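Local atomic coordinates of spectinomycin phosphotransferase (Legionella pneumophila, PDB entry 3I1A), a protein that confers resistance to the antibiotic spectinomycin, probably by transferring a phosphate group from a bound nucleotide to the drug. Residues Lys3-Ala8 and Lys93-Ile98; Tyr19-His24 and Lys47-Lys52; Gln27-Gly32 and Ala37-Ala42; Ile81-Leu84 and Phe89-Leu92; Met244-Gly249 and Gln261-Gly266. All blocks are in the same frame, centred on the assembly; numbering follows the deposited sequence.

Contact 1 (Lys3-Ala8 and Lys93-Ile98); sequences KQPIQA and KHFKII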
# COMPACT_ATOMS: atom_id res chain seq x y z
N LYS A 3 -5.82 1.85 -26.35
CA LYS A 3 -6.70 1.75 -25.15
C LYS A 3 -6.90 3.12 -24.53
O LYS A 3 -7.92 3.41 -23.91
CB LYS A 3 -6.06 0.81 -24.11
CG LYS A 3 -6.95 0.47 -22.93
CD LYS A 3 -8.38 0.18 -23.39
CE LYS A 3 -9.09 -0.73 -22.41
NZ LYS A 3 -8.51 -2.10 -22.42
N GLN A 4 -5.90 3.98 -24.73
CA GLN A 4 -5.92 5.34 -24.19
C GLN A 4 -7.17 6.10 -24.62
O GLN A 4 -7.60 6.02 -25.78
CB GLN A 4 -4.68 6.08 -24.65
CG GLN A 4 -3.41 5.27 -24.49
CD GLN A 4 -2.17 6.01 -24.94
OE1 GLN A 4 -1.16 5.40 -25.25
NE2 GLN A 4 -2.24 7.33 -24.96
N PRO A 5 -7.79 6.84 -23.69
CA PRO A 5 -9.00 7.62 -23.98
C PRO A 5 -8.74 8.81 -24.91
O PRO A 5 -9.67 9.31 -25.57
CB PRO A 5 -9.47 8.06 -22.59
CG PRO A 5 -8.21 8.13 -21.80
CD PRO A 5 -7.46 6.90 -22.25
N ILE A 6 -7.49 9.27 -24.95
CA ILE A 6 -7.09 10.39 -25.79
C ILE A 6 -5.67 10.20 -26.31
O ILE A 6 -4.94 9.34 -25.84
CB ILE A 6 -7.09 11.71 -25.00
CG1 ILE A 6 -6.07 11.61 -23.86
CG2 ILE A 6 -8.49 11.98 -24.46
CD1 ILE A 6 -5.96 12.84 -23.02
N GLN A 7 -5.29 11.02 -27.30
CA GLN A 7 -3.95 11.00 -27.85
C GLN A 7 -3.20 12.01 -26.95
O GLN A 7 -3.76 13.04 -26.58
CB GLN A 7 -3.96 11.49 -29.30
CG GLN A 7 -2.76 11.04 -30.11
CD GLN A 7 -1.47 11.65 -29.63
OE1 GLN A 7 -0.52 10.94 -29.26
NE2 GLN A 7 -1.42 12.97 -29.62
N ALA A 8 -1.95 11.71 -26.62
CA ALA A 8 -1.18 12.57 -25.72
C ALA A 8 -1.28 14.08 -25.98
O ALA A 8 -1.35 14.88 -25.04
CB ALA A 8 0.28 12.14 -25.71
N LYS A 93 -16.65 13.67 -19.74
CA LYS A 93 -17.78 12.81 -20.03
C LYS A 93 -17.59 11.34 -19.71
O LYS A 93 -18.43 10.74 -19.03
CB LYS A 93 -18.17 12.93 -21.49
CG LYS A 93 -19.40 12.11 -21.79
CD LYS A 93 -19.82 12.27 -23.22
CE LYS A 93 -21.04 11.43 -23.47
NZ LYS A 93 -22.18 11.83 -22.61
N HIS A 94 -16.51 10.75 -20.19
CA HIS A 94 -16.33 9.33 -19.94
C HIS A 94 -15.05 8.96 -19.19
O HIS A 94 -14.77 7.78 -19.01
CB HIS A 94 -16.41 8.57 -21.26
CG HIS A 94 -15.53 9.12 -22.32
ND1 HIS A 94 -15.49 10.47 -22.63
CD2 HIS A 94 -14.62 8.53 -23.13
CE1 HIS A 94 -14.60 10.67 -23.59
NE2 HIS A 94 -14.06 9.51 -23.91
N PHE A 95 -14.28 9.95 -18.76
CA PHE A 95 -13.07 9.67 -18.01
C PHE A 95 -12.70 10.87 -17.15
O PHE A 95 -13.27 11.95 -17.29
CB PHE A 95 -11.91 9.26 -18.93
CG PHE A 95 -11.41 10.35 -19.84
CD1 PHE A 95 -10.35 11.16 -19.45
CD2 PHE A 95 -12.01 10.56 -21.08
CE1 PHE A 95 -9.89 12.18 -20.29
CE2 PHE A 95 -11.55 11.59 -21.93
CZ PHE A 95 -10.49 12.39 -21.52
N LYS A 96 -11.76 10.63 -16.24
CA LYS A 96 -11.27 11.63 -15.30
C LYS A 96 -9.81 11.95 -15.56
O LYS A 96 -9.05 11.08 -15.99
CB LYS A 96 -11.32 11.06 -13.88
CG LYS A 96 -12.67 10.83 -13.27
CD LYS A 96 -12.45 10.35 -11.81
CE LYS A 96 -13.76 10.01 -11.11
NZ LYS A 96 -14.39 8.82 -11.76
N ILE A 97 -9.41 13.20 -15.26
CA ILE A 97 -8.00 13.62 -15.38
C ILE A 97 -7.56 13.95 -13.96
O ILE A 97 -8.27 14.66 -13.26
CB ILE A 97 -7.82 14.95 -16.18
CG1 ILE A 97 -8.21 14.78 -17.64
CG2 ILE A 97 -6.34 15.40 -16.13
CD1 ILE A 97 -7.96 16.06 -18.48
N ILE A 98 -6.41 13.44 -13.53
CA ILE A 98 -5.87 13.77 -12.20
C ILE A 98 -4.48 14.25 -12.50
O ILE A 98 -3.66 13.49 -13.03
CB ILE A 98 -5.69 12.55 -11.26
CG1 ILE A 98 -6.93 11.65 -11.25
CG2 ILE A 98 -5.44 13.06 -9.84
CD1 ILE A 98 -8.05 12.19 -10.45
O HOH W 1 -12.27 8.95 -25.61
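One face of the Phe95 ring receives Pro5, whose CB lies 4.1 Å from the ring centroid and only 19° off the ring normal, a CH-pi contact displaced toward the CD2 side. Ile6 reaches the far end of the same ring obliquely, with CG2 3.6 Å from Phe95 CZ, and CD2 of neighbouring His94 sits in the ring plane at the edge. The imidazole of His94 in turn has Phe95 CD2 over the centre of one face.

This is how the N-terminal lead-in of the kinase-like fold is laid against its antiparallel sheet: Phe95 opens strand 95-101, and Lys3-Ala8 runs just ahead of helix 10-19. The phenyl ring takes the sterically demanding first torsion (chi1 67°), with CG between the backbone N and the carbonyl carbon, a torsion that lays the ring against Pro5 and Ile6. Leu53 of strand 48-55 and Leu11 and Leu14 of helix 10-19 pack around Ile6, so that the loop before the helix is packed onto the sheet by apolar side chains. A water bridges the two segments, donating to Pro5 O at 2.6 Å and lying in the imidazole plane at a rather short 2.5 Å from His94 NE2.

Contact 2 (Tyr19-His24 and Lys47-Lys52); sequences YGIDIH and KSYFIK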
# COMPACT_ATOMS: atom_id res chain seq x y z
N TYR A 19 -7.02 23.46 -16.28
CA TYR A 19 -6.04 23.78 -15.26
C TYR A 19 -5.33 25.11 -15.49
O TYR A 19 -4.65 25.62 -14.59
CB TYR A 19 -4.99 22.66 -15.18
CG TYR A 19 -5.53 21.34 -14.66
CD1 TYR A 19 -6.14 20.42 -15.50
CD2 TYR A 19 -5.43 21.03 -13.30
CE1 TYR A 19 -6.64 19.19 -14.99
CE2 TYR A 19 -5.92 19.83 -12.79
CZ TYR A 19 -6.52 18.92 -13.63
OH TYR A 19 -6.98 17.73 -13.09
N GLY A 20 -5.49 25.65 -16.70
CA GLY A 20 -4.84 26.91 -17.03
C GLY A 20 -3.34 26.75 -17.19
O GLY A 20 -2.58 27.72 -17.06
N ILE A 21 -2.91 25.53 -17.49
CA ILE A 21 -1.49 25.25 -17.65
C ILE A 21 -1.08 25.07 -19.11
O ILE A 21 -1.74 24.35 -19.87
CB ILE A 21 -1.09 23.99 -16.87
CG1 ILE A 21 -1.35 24.17 -15.37
CG2 ILE A 21 0.37 23.67 -17.14
CD1 ILE A 21 -1.31 22.82 -14.60
N ASP A 22 0.00 25.74 -19.51
CA ASP A 22 0.50 25.61 -20.88
C ASP A 22 1.58 24.54 -20.93
O ASP A 22 2.67 24.70 -20.35
CB ASP A 22 1.07 26.94 -21.40
CG ASP A 22 -0.00 27.87 -21.93
OD1 ASP A 22 -0.90 27.41 -22.68
OD2 ASP A 22 0.06 29.07 -21.62
N ILE A 23 1.28 23.45 -21.61
CA ILE A 23 2.18 22.33 -21.76
C ILE A 23 2.70 22.38 -23.18
O ILE A 23 1.94 22.61 -24.13
CB ILE A 23 1.44 20.98 -21.52
CG1 ILE A 23 0.96 20.90 -20.07
CG2 ILE A 23 2.36 19.80 -21.84
CD1 ILE A 23 2.07 21.00 -19.06
N HIS A 24 4.00 22.17 -23.34
CA HIS A 24 4.60 22.23 -24.66
C HIS A 24 4.94 20.84 -25.17
O HIS A 24 5.23 20.66 -26.34
CB HIS A 24 5.87 23.11 -24.62
CG HIS A 24 6.87 22.69 -23.59
ND1 HIS A 24 7.56 21.50 -23.66
CD2 HIS A 24 7.30 23.31 -22.46
CE1 HIS A 24 8.37 21.39 -22.62
NE2 HIS A 24 8.23 22.48 -21.88
N LYS A 47 7.64 23.85 -15.51
CA LYS A 47 7.70 22.62 -14.70
C LYS A 47 7.38 21.35 -15.50
O LYS A 47 7.26 21.37 -16.71
CB LYS A 47 6.71 22.73 -13.53
CG LYS A 47 6.85 23.99 -12.68
CD LYS A 47 5.66 24.14 -11.74
CE LYS A 47 5.74 25.44 -10.96
NZ LYS A 47 4.57 25.66 -10.06
N SER A 48 7.25 20.24 -14.78
CA SER A 48 6.91 18.95 -15.38
C SER A 48 5.74 18.38 -14.60
O SER A 48 5.69 18.48 -13.38
CB SER A 48 8.10 18.00 -15.30
OG SER A 48 7.84 16.81 -16.02
N TYR A 49 4.78 17.77 -15.31
CA TYR A 49 3.60 17.21 -14.67
C TYR A 49 3.36 15.73 -14.97
O TYR A 49 3.67 15.24 -16.06
CB TYR A 49 2.36 17.98 -15.10
CG TYR A 49 2.35 19.43 -14.68
CD1 TYR A 49 1.82 19.82 -13.45
CD2 TYR A 49 2.86 20.41 -15.51
CE1 TYR A 49 1.80 21.16 -13.07
CE2 TYR A 49 2.85 21.75 -15.14
CZ TYR A 49 2.32 22.12 -13.92
OH TYR A 49 2.31 23.45 -13.57
N PHE A 50 2.81 15.05 -13.98
CA PHE A 50 2.46 13.63 -14.10
C PHE A 50 0.93 13.60 -14.15
O PHE A 50 0.24 14.01 -13.19
CB PHE A 50 2.99 12.85 -12.89
CG PHE A 50 2.60 11.40 -12.88
CD1 PHE A 50 1.54 10.96 -12.10
CD2 PHE A 50 3.32 10.46 -13.64
CE1 PHE A 50 1.18 9.60 -12.07
CE2 PHE A 50 2.96 9.11 -13.63
CZ PHE A 50 1.90 8.68 -12.84
N ILE A 51 0.41 13.13 -15.28
CA ILE A 51 -1.03 13.08 -15.47
C ILE A 51 -1.57 11.67 -15.49
O ILE A 51 -1.00 10.78 -16.13
CB ILE A 51 -1.42 13.78 -16.79
CG1 ILE A 51 -0.74 15.15 -16.88
CG2 ILE A 51 -2.93 13.90 -16.90
CD1 ILE A 51 -1.08 16.11 -15.79
N LYS A 52 -2.68 11.46 -14.78
CA LYS A 52 -3.34 10.15 -14.72
C LYS A 52 -4.77 10.25 -15.24
O LYS A 52 -5.55 11.10 -14.79
CB LYS A 52 -3.36 9.63 -13.30
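The five-stranded antiparallel sheet of the kinase-like N-terminal lobe turns Tyr49 of strand 48-55 toward Ile21 and Ile23, which lie in the connection from helix 10-19 to strand 25-29. Gly20, with positive phi, leads the chain out of the helix, and the two isoleucines then straddle Asp22, which points away from the strand.

Ile21 and Tyr49 approach from opposite directions. Two branches of the isoleucine meet the phenol: CG2 touches Tyr49 CE2 at 3.7 Å, while CD1 lies 4.2 Å from the ring centroid and 30° off its normal, an off-centre CH-pi contact. With CG1 anti to the carbonyl carbon (chi1 -61°) and the chain extended beyond it, CD1 is carried to the phenolic end of the ring. Ile23 comes in at a slant nearer the root of the tyrosine, its CD1 3.7 Å from Tyr49 CD2, and it also packs on Leu15 and Ala42.

Phe50 and Lys52, both seen to bind ADP, alternate with Tyr49 and Ile51 along the same strand and start out on the other face of the sheet. The joint across the two segments is made of methyl-to-ring dispersion alone, with no hydrogen bond; its fit should therefore depend on shape rather than on bond direction.

Contact 3 (Gln27-Gly32 and Ala37-Ala42); sequences QFIQGG and AFAYQA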
# COMPACT_ATOMS: atom_id res chain seq x y z
N GLN A 27 3.84 13.12 -23.22
CA GLN A 27 4.22 11.80 -23.68
C GLN A 27 3.63 10.70 -22.81
O GLN A 27 3.65 10.79 -21.58
CB GLN A 27 5.75 11.72 -23.71
CG GLN A 27 6.32 10.42 -24.21
CD GLN A 27 7.83 10.45 -24.23
OE1 GLN A 27 8.44 11.32 -24.86
NE2 GLN A 27 8.45 9.49 -23.55
N PHE A 28 3.11 9.65 -23.44
CA PHE A 28 2.54 8.53 -22.70
C PHE A 28 3.65 7.80 -21.97
O PHE A 28 4.72 7.60 -22.53
CB PHE A 28 1.85 7.55 -23.66
CG PHE A 28 1.33 6.30 -23.00
CD1 PHE A 28 0.44 6.38 -21.92
CD2 PHE A 28 1.71 5.04 -23.46
CE1 PHE A 28 -0.06 5.22 -21.32
CE2 PHE A 28 1.21 3.88 -22.87
CZ PHE A 28 0.32 3.97 -21.79
N ILE A 29 3.39 7.41 -20.72
CA ILE A 29 4.36 6.69 -19.90
C ILE A 29 3.97 5.21 -19.88
O ILE A 29 2.98 4.84 -19.26
CB ILE A 29 4.36 7.19 -18.44
CG1 ILE A 29 4.73 8.67 -18.39
CG2 ILE A 29 5.34 6.37 -17.60
CD1 ILE A 29 4.68 9.25 -17.00
N GLN A 30 4.76 4.38 -20.55
CA GLN A 30 4.47 2.95 -20.63
C GLN A 30 4.51 2.21 -19.30
O GLN A 30 5.38 2.45 -18.46
CB GLN A 30 5.43 2.27 -21.60
CG GLN A 30 5.03 0.83 -21.88
CD GLN A 30 3.64 0.74 -22.47
OE1 GLN A 30 3.41 1.14 -23.61
NE2 GLN A 30 2.70 0.22 -21.69
N GLY A 31 3.56 1.30 -19.12
CA GLY A 31 3.48 0.50 -17.91
C GLY A 31 3.54 1.24 -16.59
O GLY A 31 3.54 0.62 -15.53
N GLY A 32 3.58 2.57 -16.65
CA GLY A 32 3.64 3.35 -15.43
C GLY A 32 2.42 3.12 -14.55
O GLY A 32 2.55 2.87 -13.34
N ALA A 37 -5.93 2.78 -15.70
CA ALA A 37 -5.18 4.02 -15.57
C ALA A 37 -4.14 4.18 -16.66
O ALA A 37 -3.49 3.22 -17.08
CB ALA A 37 -4.53 4.10 -14.22
N PHE A 38 -3.98 5.42 -17.13
CA PHE A 38 -3.01 5.74 -18.15
C PHE A 38 -2.23 6.94 -17.65
O PHE A 38 -2.81 7.97 -17.30
CB PHE A 38 -3.73 6.05 -19.46
CG PHE A 38 -4.69 4.98 -19.89
CD1 PHE A 38 -5.96 4.91 -19.32
CD2 PHE A 38 -4.31 4.02 -20.83
CE1 PHE A 38 -6.84 3.90 -19.69
CE2 PHE A 38 -5.18 3.01 -21.20
CZ PHE A 38 -6.45 2.94 -20.63
N ALA A 39 -0.90 6.80 -17.57
CA ALA A 39 -0.05 7.88 -17.07
C ALA A 39 0.68 8.57 -18.20
O ALA A 39 1.07 7.95 -19.20
CB ALA A 39 0.94 7.32 -16.04
N TYR A 40 0.87 9.88 -18.03
CA TYR A 40 1.53 10.70 -19.03
C TYR A 40 2.44 11.71 -18.36
O TYR A 40 2.18 12.12 -17.22
CB TYR A 40 0.50 11.50 -19.84
CG TYR A 40 -0.53 10.72 -20.62
CD1 TYR A 40 -1.66 10.19 -20.00
CD2 TYR A 40 -0.37 10.52 -22.00
CE1 TYR A 40 -2.60 9.47 -20.73
CE2 TYR A 40 -1.30 9.81 -22.73
CZ TYR A 40 -2.41 9.28 -22.09
OH TYR A 40 -3.32 8.55 -22.81
N GLN A 41 3.49 12.11 -19.07
CA GLN A 41 4.39 13.15 -18.57
C GLN A 41 4.09 14.36 -19.44
O GLN A 41 4.22 14.29 -20.67
CB GLN A 41 5.87 12.78 -18.71
CG GLN A 41 6.80 13.93 -18.25
CD GLN A 41 8.27 13.66 -18.54
OE1 GLN A 41 8.82 12.65 -18.12
NE2 GLN A 41 8.91 14.58 -19.27
N ALA A 42 3.68 15.46 -18.82
CA ALA A 42 3.37 16.68 -19.55
C ALA A 42 4.22 17.80 -18.95
O ALA A 42 4.15 18.08 -17.76
CB ALA A 42 1.89 17.01 -19.43
O HOH W 2 0.40 4.39 -18.20
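Gln27 and Gln41 form a closely bonded pair in the beta hairpin of strands 25-29 and 38-43, at the edge of the N-terminal sheet. As a hydrogen-bonded antiparallel pair they exchange two backbone bonds, Gln27 N to Gln41 O and Gln41 N to Gln27 O, each 2.8 Å. In the next, non-hydrogen-bonded pair, Phe28 CD1 sits over one face of the Tyr40 ring, offset toward its rim and 3.9 Å from Tyr40 CE2; the two ring planes are inclined at 59°. With CG anti to the backbone nitrogen (chi1 175°), the Phe28 ring reaches across toward the partner strand, bringing CD1 to 3.2 Å from Ala39 O.

On the reverse face Ile29 lays CD1 over the backbone of Tyr40 and Gln41. Ala39 on that face touches Phe50, a residue seen to bind ADP and AMP.

Toward the exposed glycines Gly31 and Gly32 the strands part, a position that probably corresponds to the glycine-rich loop of protein kinases. Ile29 N still donates to Ala39 O, but the return link is made through solvent: one water donates to Ile29 O and accepts from Ala39 N, both at 2.8 Å.

Contact 4 (Ile81-Leu84 and Phe89-Leu92); sequences IHTL and FQQL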
# COMPACT_ATOMS: atom_id res chain seq x y z
N ILE A 81 -2.81 18.62 -8.47
CA ILE A 81 -2.83 20.04 -8.79
C ILE A 81 -4.33 20.38 -8.87
O ILE A 81 -5.11 19.59 -9.41
CB ILE A 81 -2.18 20.30 -10.17
CG1 ILE A 81 -0.69 19.92 -10.15
CG2 ILE A 81 -2.36 21.77 -10.58
CD1 ILE A 81 0.11 20.65 -9.11
N HIS A 82 -4.75 21.52 -8.32
CA HIS A 82 -6.15 21.91 -8.37
C HIS A 82 -6.58 22.34 -9.76
O HIS A 82 -5.80 22.98 -10.48
CB HIS A 82 -6.41 23.11 -7.46
CG HIS A 82 -6.32 22.82 -6.00
ND1 HIS A 82 -5.52 21.84 -5.48
CD2 HIS A 82 -6.88 23.46 -4.94
CE1 HIS A 82 -5.58 21.87 -4.17
NE2 HIS A 82 -6.39 22.85 -3.81
N THR A 83 -7.82 22.03 -10.14
CA THR A 83 -8.35 22.48 -11.42
C THR A 83 -8.69 23.95 -11.20
O THR A 83 -8.61 24.42 -10.07
CB THR A 83 -9.63 21.76 -11.82
OG1 THR A 83 -10.70 22.18 -10.95
CG2 THR A 83 -9.43 20.25 -11.73
N LEU A 84 -9.06 24.67 -12.25
CA LEU A 84 -9.39 26.08 -12.09
C LEU A 84 -10.61 26.28 -11.19
O LEU A 84 -10.75 27.34 -10.57
CB LEU A 84 -9.61 26.75 -13.46
CG LEU A 84 -8.31 26.92 -14.26
CD1 LEU A 84 -8.61 27.44 -15.66
CD2 LEU A 84 -7.37 27.87 -13.50
N PHE A 89 -9.59 16.98 -9.28
CA PHE A 89 -9.57 16.21 -10.50
C PHE A 89 -10.64 16.76 -11.42
O PHE A 89 -11.60 17.38 -10.95
CB PHE A 89 -9.81 14.72 -10.19
CG PHE A 89 -11.23 14.39 -9.79
CD1 PHE A 89 -12.16 13.97 -10.74
CD2 PHE A 89 -11.64 14.48 -8.46
CE1 PHE A 89 -13.47 13.63 -10.37
CE2 PHE A 89 -12.95 14.15 -8.09
CZ PHE A 89 -13.86 13.73 -9.05
N GLN A 90 -10.46 16.57 -12.73
CA GLN A 90 -11.42 17.04 -13.72
C GLN A 90 -12.25 15.87 -14.25
O GLN A 90 -11.72 14.90 -14.81
CB GLN A 90 -10.70 17.68 -14.90
CG GLN A 90 -11.68 18.30 -15.90
CD GLN A 90 -12.46 19.45 -15.28
OE1 GLN A 90 -11.87 20.34 -14.65
NE2 GLN A 90 -13.77 19.44 -15.44
N GLN A 91 -13.56 15.93 -14.05
CA GLN A 91 -14.41 14.86 -14.55
C GLN A 91 -14.86 15.21 -15.95
O GLN A 91 -15.49 16.23 -16.17
CB GLN A 91 -15.68 14.71 -13.71
CG GLN A 91 -16.59 13.60 -14.22
CD GLN A 91 -15.98 12.21 -14.06
OE1 GLN A 91 -15.76 11.74 -12.94
NE2 GLN A 91 -15.71 11.55 -15.18
N LEU A 92 -14.55 14.36 -16.93
CA LEU A 92 -15.00 14.65 -18.27
C LEU A 92 -16.14 13.68 -18.53
O LEU A 92 -16.54 12.93 -17.64
CB LEU A 92 -13.87 14.48 -19.27
CG LEU A 92 -12.77 15.51 -19.04
CD1 LEU A 92 -11.59 15.24 -19.96
CD2 LEU A 92 -13.32 16.90 -19.28
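Phe89 presents its backbone, not its ring, to Thr83: the carbonyl oxygen Phe89 O lies 3.7 Å from Thr83 CG2, while the phenyl group points away and packs on Lys96 and Ile98 of strand 95-101. Phe89 CA and Thr83 CA, 6.5 Å apart, are the nearest alpha carbons across the segments. Ile81-Leu84 lies in the loop that leads from helix 61-71 into strand 90-91, one of the two outermost strands of the antiparallel sheet in the N-terminal lobe.

Gln90 follows and makes the second contact. Its chain leaves the backbone extended and then bends at CG (chi2 64°), which returns the amide toward the threonine and sets OE1 3.8 Å from Thr83 CG2. The methyl thus faces a backbone and a side-chain oxygen together. Gln90 also pairs through its backbone with Ile97, joining the edge strand to the sheet.

Gln91 continues the strand with its side chain directed elsewhere. Its NE2 donates to Leu92 O at 2.9 Å in a nearly straight bond (170°) lying in the amide plane, and it also has Gly56 O as a partner. Leu92 ends the segment, packed on Leu14 and His18 of helix 10-19.

Thr83 divides its two branches between different tasks. OG1, placed between backbone N and carbonyl carbon, is hydrogen-bonded to Lys87 N in the linking loop, leaving CG2 to face strand 90-91. The contact between the segments is consequently van der Waals contact alone, while the hydroxyl spends its bond on the loop.

Contact 5 (Met244-Gly249 and Gln261-Gly266); sequences MFIGGG and QYFYEG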
# COMPACT_ATOMS: atom_id res chain seq x y z
N MET A 244 1.13 -1.86 12.79
CA MET A 244 1.89 -3.09 12.67
C MET A 244 3.14 -2.92 11.82
O MET A 244 4.10 -3.69 11.95
CB MET A 244 1.02 -4.19 12.07
CG MET A 244 0.56 -3.92 10.65
SD MET A 244 0.65 -5.40 9.56
CE MET A 244 2.39 -5.24 8.99
N PHE A 245 3.14 -1.91 10.97
CA PHE A 245 4.29 -1.67 10.10
C PHE A 245 5.48 -1.04 10.82
O PHE A 245 6.63 -1.18 10.38
CB PHE A 245 3.88 -0.79 8.92
CG PHE A 245 2.97 -1.49 7.94
CD1 PHE A 245 1.58 -1.39 8.06
CD2 PHE A 245 3.50 -2.29 6.93
CE1 PHE A 245 0.73 -2.09 7.18
CE2 PHE A 245 2.65 -2.99 6.05
CZ PHE A 245 1.28 -2.89 6.18
N ILE A 246 5.22 -0.35 11.93
CA ILE A 246 6.31 0.30 12.67
C ILE A 246 7.03 -0.81 13.41
O ILE A 246 6.47 -1.43 14.32
CB ILE A 246 5.74 1.38 13.63
CG1 ILE A 246 4.81 2.32 12.85
CG2 ILE A 246 6.89 2.15 14.31
CD1 ILE A 246 5.47 3.06 11.66
N GLY A 247 8.26 -1.10 12.99
CA GLY A 247 8.99 -2.20 13.59
C GLY A 247 8.55 -3.53 12.96
O GLY A 247 8.96 -4.62 13.39
N GLY A 248 7.73 -3.45 11.92
CA GLY A 248 7.22 -4.65 11.26
C GLY A 248 8.21 -5.38 10.36
O GLY A 248 8.02 -6.55 10.06
N GLY A 249 9.24 -4.68 9.90
CA GLY A 249 10.25 -5.30 9.05
C GLY A 249 9.93 -5.55 7.59
O GLY A 249 10.66 -6.31 6.92
N GLN A 261 10.76 3.93 18.89
CA GLN A 261 10.77 4.99 19.89
C GLN A 261 10.47 6.37 19.31
O GLN A 261 9.67 7.12 19.85
CB GLN A 261 12.14 5.05 20.60
CG GLN A 261 12.25 6.18 21.62
CD GLN A 261 13.66 6.34 22.16
OE1 GLN A 261 14.57 5.56 21.84
NE2 GLN A 261 13.86 7.38 22.97
N TYR A 262 11.13 6.70 18.20
CA TYR A 262 10.92 7.98 17.55
C TYR A 262 9.48 8.06 17.00
O TYR A 262 8.79 9.09 17.14
CB TYR A 262 11.92 8.17 16.39
CG TYR A 262 13.39 8.04 16.75
CD1 TYR A 262 14.36 7.88 15.75
CD2 TYR A 262 13.81 8.08 18.08
CE1 TYR A 262 15.72 7.75 16.07
CE2 TYR A 262 15.18 7.96 18.41
CZ TYR A 262 16.12 7.79 17.40
OH TYR A 262 17.45 7.64 17.74
N PHE A 263 9.03 6.98 16.38
CA PHE A 263 7.68 6.97 15.86
C PHE A 263 6.65 7.28 16.94
O PHE A 263 5.83 8.19 16.78
CB PHE A 263 7.31 5.62 15.23
CG PHE A 263 5.88 5.56 14.76
CD1 PHE A 263 5.52 6.03 13.49
CD2 PHE A 263 4.87 5.09 15.61
CE1 PHE A 263 4.20 6.05 13.08
CE2 PHE A 263 3.53 5.11 15.20
CZ PHE A 263 3.20 5.59 13.94
N TYR A 264 6.70 6.55 18.06
CA TYR A 264 5.72 6.79 19.11
C TYR A 264 5.87 8.10 19.83
O TYR A 264 4.91 8.61 20.42
CB TYR A 264 5.68 5.61 20.07
CG TYR A 264 4.90 4.48 19.45
CD1 TYR A 264 5.53 3.41 18.84
CD2 TYR A 264 3.50 4.52 19.44
CE1 TYR A 264 4.80 2.39 18.22
CE2 TYR A 264 2.76 3.52 18.83
CZ TYR A 264 3.41 2.47 18.23
OH TYR A 264 2.65 1.48 17.66
N GLU A 265 7.07 8.67 19.81
CA GLU A 265 7.20 9.98 20.41
C GLU A 265 6.32 10.94 19.58
O GLU A 265 5.73 11.90 20.10
CB GLU A 265 8.66 10.46 20.39
CG GLU A 265 8.82 11.78 21.14
CD GLU A 265 10.25 12.27 21.18
OE1 GLU A 265 11.15 11.40 21.31
OE2 GLU A 265 10.46 13.51 21.09
N GLY A 266 6.21 10.68 18.28
CA GLY A 266 5.38 11.53 17.43
C GLY A 266 3.91 11.14 17.44
O GLY A 266 3.04 11.99 17.44
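Ile246 points its CB at Phe263, joining a tight turn to helix 257-267 in the helical C-terminal lobe of this kinase-like fold. The turn is type II, from Phe245 to Gly248, closed by Gly248 N to Phe245 O at 3.0 Å; Ile246 occupies its second position and Gly247, with positive phi, its third.

From CB the side chain divides. The CG2 branch, anti to the backbone nitrogen, drops beside the root of the phenylalanine, 3.6 Å from Phe263 CB and equally near Phe263 CG, and it grazes Tyr264 at CE1. The other branch passes across the ring. Its first atom, CG1, stands 3.6 Å from the ring centroid and a mere 3° off the normal, a CH-pi contact almost exactly over the middle of the face. The tip, CD1, then swings to the rim and meets Phe263 CD1 at 3.5 Å. Three carbons of one isoleucine therefore cover the ring from its root to its centre and its flank, and the two side chains cross at about a right angle.

Phe263 holds its CG anti to the backbone nitrogen (chi1 176°), which extends the ring off the helix toward the turn. Leu121 and Leu125 of helix 115-129 and Leu243 of helix 240-243 pack around it as well, so the contact ties three helices and a turn into one buried apolar cluster. At the ring's edge comes Tyr264 CD1, and Phe263 CD2 in turn lies over the centre of the Tyr264 ring, 3.6 Å above its plane.

How the contacts relate
Contacts 1 to 4 all belong to the five-stranded sheet of the N-terminal lobe and its surroundings, whereas contact 5 lies in the helical lobe, its centre 35 Å or more from theirs. Contacts 1 and 2 share neighbouring strands, joined where Ile98 N meets Lys52 O; contact 3 pairs with contact 2 through Tyr40 and Ile51, and contact 4 adds the edge strand to contact 1. Chemistry follows position. Contacts 1, 2, 4 and 5 are buried; 1, 2 and 5 set aliphatic groups against aromatic rings, while 4 sets a methyl against oxygens. Contact 3, partly exposed, adds backbone hydrogen bonds to its apolar packing. Waters bridge contacts 1 and 3.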